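Local coordinates for monosaccharide ABC transporter substrate-binding protein, CUT2 family (Acidothermus cellulolyticus, PDB 4RU1) that binds myo-inositol and probably serves as the carbohydrate-binding component of a bacterial ABC-type sugar transporter, at residues E127-A130 with G131-A134; A260-S263 with L264-Y267. All blocks are in the same frame, centred on the assembly; numbering follows the deposited sequence.

Contact 1. Residues E127-A130 with G131-A134; sequences ETVA and GQAA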
loop_
_atom_site.group_PDB
_atom_site.type_symbol
_atom_site.label_atom_id
_atom_site.label_comp_id
_atom_site.label_asym_id
_atom_site.label_seq_id
_atom_site.Cartn_x
_atom_site.Cartn_y
_atom_site.Cartn_z
ATOM N N GLU A 127 -8.600 -1.531 -3.392
ATOM C CA GLU A 127 -8.568 -0.350 -2.578
ATOM C C GLU A 127 -9.926 0.399 -2.541
ATOM O O GLU A 127 -10.265 1.041 -1.547
ATOM C CB GLU A 127 -7.438 0.588 -2.993
ATOM C CG GLU A 127 -6.017 0.028 -2.848
ATOM C CD GLU A 127 -5.593 -0.318 -1.415
ATOM O OE1 GLU A 127 -6.387 -0.182 -0.476
ATOM O OE2 GLU A 127 -4.429 -0.767 -1.282
ATOM N N THR A 128 -10.642 0.439 -3.672
ATOM C CA THR A 128 -12.044 0.885 -3.688
ATOM C C THR A 128 -12.888 0.098 -2.676
ATOM O O THR A 128 -13.590 0.687 -1.873
ATOM C CB THR A 128 -12.633 0.833 -5.090
ATOM O OG1 THR A 128 -11.824 1.676 -5.946
ATOM C CG2 THR A 128 -13.998 1.377 -5.058
ATOM N N VAL A 129 -12.784 -1.239 -2.709
ATOM C CA VAL A 129 -13.537 -2.040 -1.728
ATOM C C VAL A 129 -13.095 -1.725 -0.307
ATOM O O VAL A 129 -13.915 -1.584 0.612
ATOM C CB VAL A 129 -13.363 -3.545 -1.995
ATOM C CG1 VAL A 129 -14.010 -4.380 -0.896
ATOM C CG2 VAL A 129 -13.996 -3.872 -3.316
ATOM N N ALA A 130 -11.782 -1.548 -0.069
ATOM C CA ALA A 130 -11.370 -1.277 1.302
ATOM C C ALA A 130 -11.933 0.093 1.743
ATOM O O ALA A 130 -12.412 0.253 2.891
ATOM C CB ALA A 130 -9.845 -1.334 1.462
ATOM N N GLY A 131 -11.888 1.094 0.853
ATOM C CA GLY A 131 -12.453 2.421 1.152
ATOM C C GLY A 131 -13.944 2.351 1.393
ATOM O O GLY A 131 -14.446 2.901 2.349
ATOM N N GLN A 132 -14.670 1.622 0.562
ATOM C CA GLN A 132 -16.121 1.434 0.755
ATOM C C GLN A 132 -16.397 0.773 2.079
ATOM O O GLN A 132 -17.311 1.176 2.764
ATOM C CB GLN A 132 -16.707 0.570 -0.391
ATOM C CG GLN A 132 -16.692 1.271 -1.736
ATOM C CD GLN A 132 -16.851 0.335 -2.928
ATOM O OE1 GLN A 132 -16.535 -0.844 -2.836
ATOM N NE2 GLN A 132 -17.404 0.825 -4.030
ATOM N N ALA A 133 -15.597 -0.226 2.446
ATOM C CA ALA A 133 -15.774 -0.851 3.758
ATOM C C ALA A 133 -15.472 0.111 4.927
ATOM O O ALA A 133 -16.102 0.048 5.944
ATOM C CB ALA A 133 -14.866 -2.063 3.851
ATOM N N ALA A 134 -14.431 0.939 4.751
ATOM C CA ALA A 134 -14.051 1.878 5.823
ATOM C C ALA A 134 -15.176 2.942 5.987
ATOM O O ALA A 134 -15.475 3.378 7.082
ATOM C CB ALA A 134 -12.711 2.578 5.463
#

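Contact 2. Residues A260-S263 with L264-Y267; sequences AVDS and LWLY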
loop_
_atom_site.group_PDB
_atom_site.type_symbol
_atom_site.label_atom_id
_atom_site.label_comp_id
_atom_site.label_asym_id
_atom_site.label_seq_id
_atom_site.Cartn_x
_atom_site.Cartn_y
_atom_site.Cartn_z
ATOM N N ALA A 260 4.838 -11.704 -5.021
ATOM C CA ALA A 260 5.368 -11.125 -6.251
ATOM C C ALA A 260 6.540 -11.957 -6.718
ATOM O O ALA A 260 6.645 -12.302 -7.869
ATOM C CB ALA A 260 5.821 -9.682 -6.043
ATOM N N VAL A 261 7.396 -12.349 -5.792
ATOM C CA VAL A 261 8.579 -13.129 -6.111
ATOM C C VAL A 261 8.196 -14.605 -6.367
ATOM O O VAL A 261 8.605 -15.188 -7.391
ATOM C CB VAL A 261 9.682 -13.001 -5.078
ATOM C CG1 VAL A 261 10.799 -13.984 -5.365
ATOM C CG2 VAL A 261 10.167 -11.576 -5.051
ATOM N N ASP A 262 7.514 -15.239 -5.424
ATOM C CA ASP A 262 7.235 -16.680 -5.503
ATOM C C ASP A 262 6.342 -17.061 -6.668
ATOM O O ASP A 262 6.503 -18.169 -7.231
ATOM C CB ASP A 262 6.673 -17.166 -4.159
ATOM C CG ASP A 262 6.833 -18.644 -3.971
ATOM O OD1 ASP A 262 7.989 -19.122 -3.949
ATOM O OD2 ASP A 262 5.832 -19.373 -3.742
ATOM N N SER A 263 5.418 -16.199 -7.058
ATOM C CA SER A 263 4.584 -16.397 -8.199
ATOM C C SER A 263 5.402 -16.397 -9.475
ATOM O O SER A 263 5.093 -17.160 -10.400
ATOM C CB SER A 263 3.404 -15.434 -8.223
ATOM O OG SER A 263 3.788 -14.128 -8.682
ATOM N N LEU A 264 6.386 -15.496 -9.557
ATOM C CA LEU A 264 7.274 -15.533 -10.736
ATOM C C LEU A 264 8.069 -16.844 -10.772
ATOM O O LEU A 264 8.274 -17.454 -11.853
ATOM C CB LEU A 264 8.220 -14.320 -10.756
ATOM C CG LEU A 264 7.564 -13.044 -11.186
ATOM C CD1 LEU A 264 8.390 -11.777 -10.930
ATOM C CD2 LEU A 264 7.316 -13.129 -12.671
ATOM N N TRP A 265 8.425 -17.344 -9.608
ATOM C CA TRP A 265 9.175 -18.612 -9.541
ATOM C C TRP A 265 8.245 -19.745 -10.022
ATOM O O TRP A 265 8.677 -20.574 -10.820
ATOM C CB TRP A 265 9.785 -18.874 -8.157
ATOM C CG TRP A 265 10.362 -20.256 -7.937
ATOM C CD1 TRP A 265 11.688 -20.609 -8.041
ATOM C CD2 TRP A 265 9.642 -21.436 -7.564
ATOM N NE1 TRP A 265 11.841 -21.966 -7.718
ATOM C CE2 TRP A 265 10.588 -22.489 -7.468
ATOM C CE3 TRP A 265 8.286 -21.709 -7.327
ATOM C CZ2 TRP A 265 10.215 -23.775 -7.120
ATOM C CZ3 TRP A 265 7.917 -22.998 -6.984
ATOM C CH2 TRP A 265 8.876 -24.015 -6.914
ATOM N N LEU A 266 6.993 -19.798 -9.600
ATOM C CA LEU A 266 6.066 -20.790 -10.104
ATOM C C LEU A 266 5.798 -20.708 -11.611
ATOM O O LEU A 266 5.726 -21.726 -12.342
ATOM C CB LEU A 266 4.705 -20.630 -9.364
ATOM C CG LEU A 266 4.500 -21.246 -7.991
ATOM C CD1 LEU A 266 3.230 -20.687 -7.328
ATOM C CD2 LEU A 266 4.374 -22.778 -8.147
ATOM N N TYR A 267 5.688 -19.503 -12.134
ATOM C CA TYR A 267 5.491 -19.327 -13.571
ATOM C C TYR A 267 6.706 -19.822 -14.359
ATOM O O TYR A 267 6.553 -20.467 -15.373
ATOM C CB TYR A 267 5.223 -17.861 -13.931
ATOM C CG TYR A 267 4.889 -17.677 -15.372
ATOM C CD1 TYR A 267 3.628 -17.990 -15.855
ATOM C CD2 TYR A 267 5.809 -17.161 -16.247
ATOM C CE1 TYR A 267 3.289 -17.814 -17.197
ATOM C CE2 TYR A 267 5.478 -16.974 -17.602
ATOM C CZ TYR A 267 4.219 -17.305 -18.061
ATOM O OH TYR A 267 3.853 -17.094 -19.428
#

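Contact 1. Residues E127-A130 with G131-A134
Q132 lies back over the preceding helical turn, its side chain running above the T128 carbonyl towards the flanks of T128 and V129. Its CB stands 3.5 Å from T128 O, and the first torsion (chi1 -68°) sets CG beside the backbone N and anti to the carbonyl carbon, carrying the chain back along the helix. CG comes closer still, 3.2 Å from T128 O; that oxygen is held by Q132 N at 2.8 Å, with the donor almost in line with the C=O. Beyond CG the chain is extended: CD also lies by the carbonyl, 3.4 Å from T128 O, before the amide forks over two neighbours. OE1 rests on the backbone of V129, 3.4 Å from its CA, with the CG2 methyl of V129 a little farther off. NE2 lies against the methyl of T128, 3.6 Å from CG2, and hydrogen-bonds to Q167 OE1 of helix 156-168. An alanine here would remove that amide, so Q167 would probably lose its partner and the T128 methyl its cover. The regular i to i+4 ladder continues with G131 N to E127 O (2.9 Å), A133 N to V129 O and A134 N to A130 O, while D126 OD1 accepts V129 N at the start of the helix. E127, one turn earlier, points away from the second segment; its OE1 forms a salt bridge with R161 and takes a hydrogen bond from Q125 NE2. Since R161 lines the inositol pocket, E127 probably helps to position it from the second shell. Helix 127-140 thus lies alongside helix 156-168, through E127 and T128 on S160 and A134 on V165, with E127 and A130 also resting on F230 of strand 226-230.

Contact 2. Residues A260-S263 with L264-Y267
L264 folds back on A260 and V261 within helix 253-270, an alpha-helix of the type I periplasmic binding protein fold that covers one face of the parallel sheet. Its CB is 3.5 Å from V261 O, and CG sits equally near A260 O, with CD1 beside it; the isobutyl group also meets V105 and I23 on strands 104-107 and 21-27. W265 donates its N-H to V261 O at 3.1 Å, in the carbonyl plane. With CG anti to the backbone N (chi1 170°), the indole stands away from the helix axis and presents an edge to D262 O, which lies in the ring plane 4.0 Å from CE3. The ring reaches the loop residue D50. L266 N donates to D262 O at 2.9 Å, and the leucine's CG flanks the same oxygen, so one carbonyl meets a straight N-H, an aliphatic branch and an aromatic edge. Y267 completes the run: its N bonds to S263 O at 3.0 Å and its CB rests near that oxygen, while the phenol ring leads off to L120 and T273. S263 itself packs on V105, M121 and F123, and its hydroxyl OG, placed between the backbone N and the carbonyl carbon (chi1 79°), is hydrogen-bonded to E259 O one turn back.

Overall arrangement
Contact 1 comes first along the chain, on helix 127-140, and contact 2 follows on helix 253-270; their centres are about 27 Å apart and their nearest atoms about 14 Å, without touching. They belong to different lobes. Helix 127-140 follows strand 121-124 of the parallel sheet but packs in the lobe of the mixed sheet, whereas helix 253-270 follows strand 248-250 of the mixed sheet and returns to the parallel one. Contact 1 lies beside the inositol pocket, contact 2 in the body of the other lobe. A hinge movement, as in type I periplasmic binding proteins, would probably shift the two helices relative to each other while each stays with its own sheet.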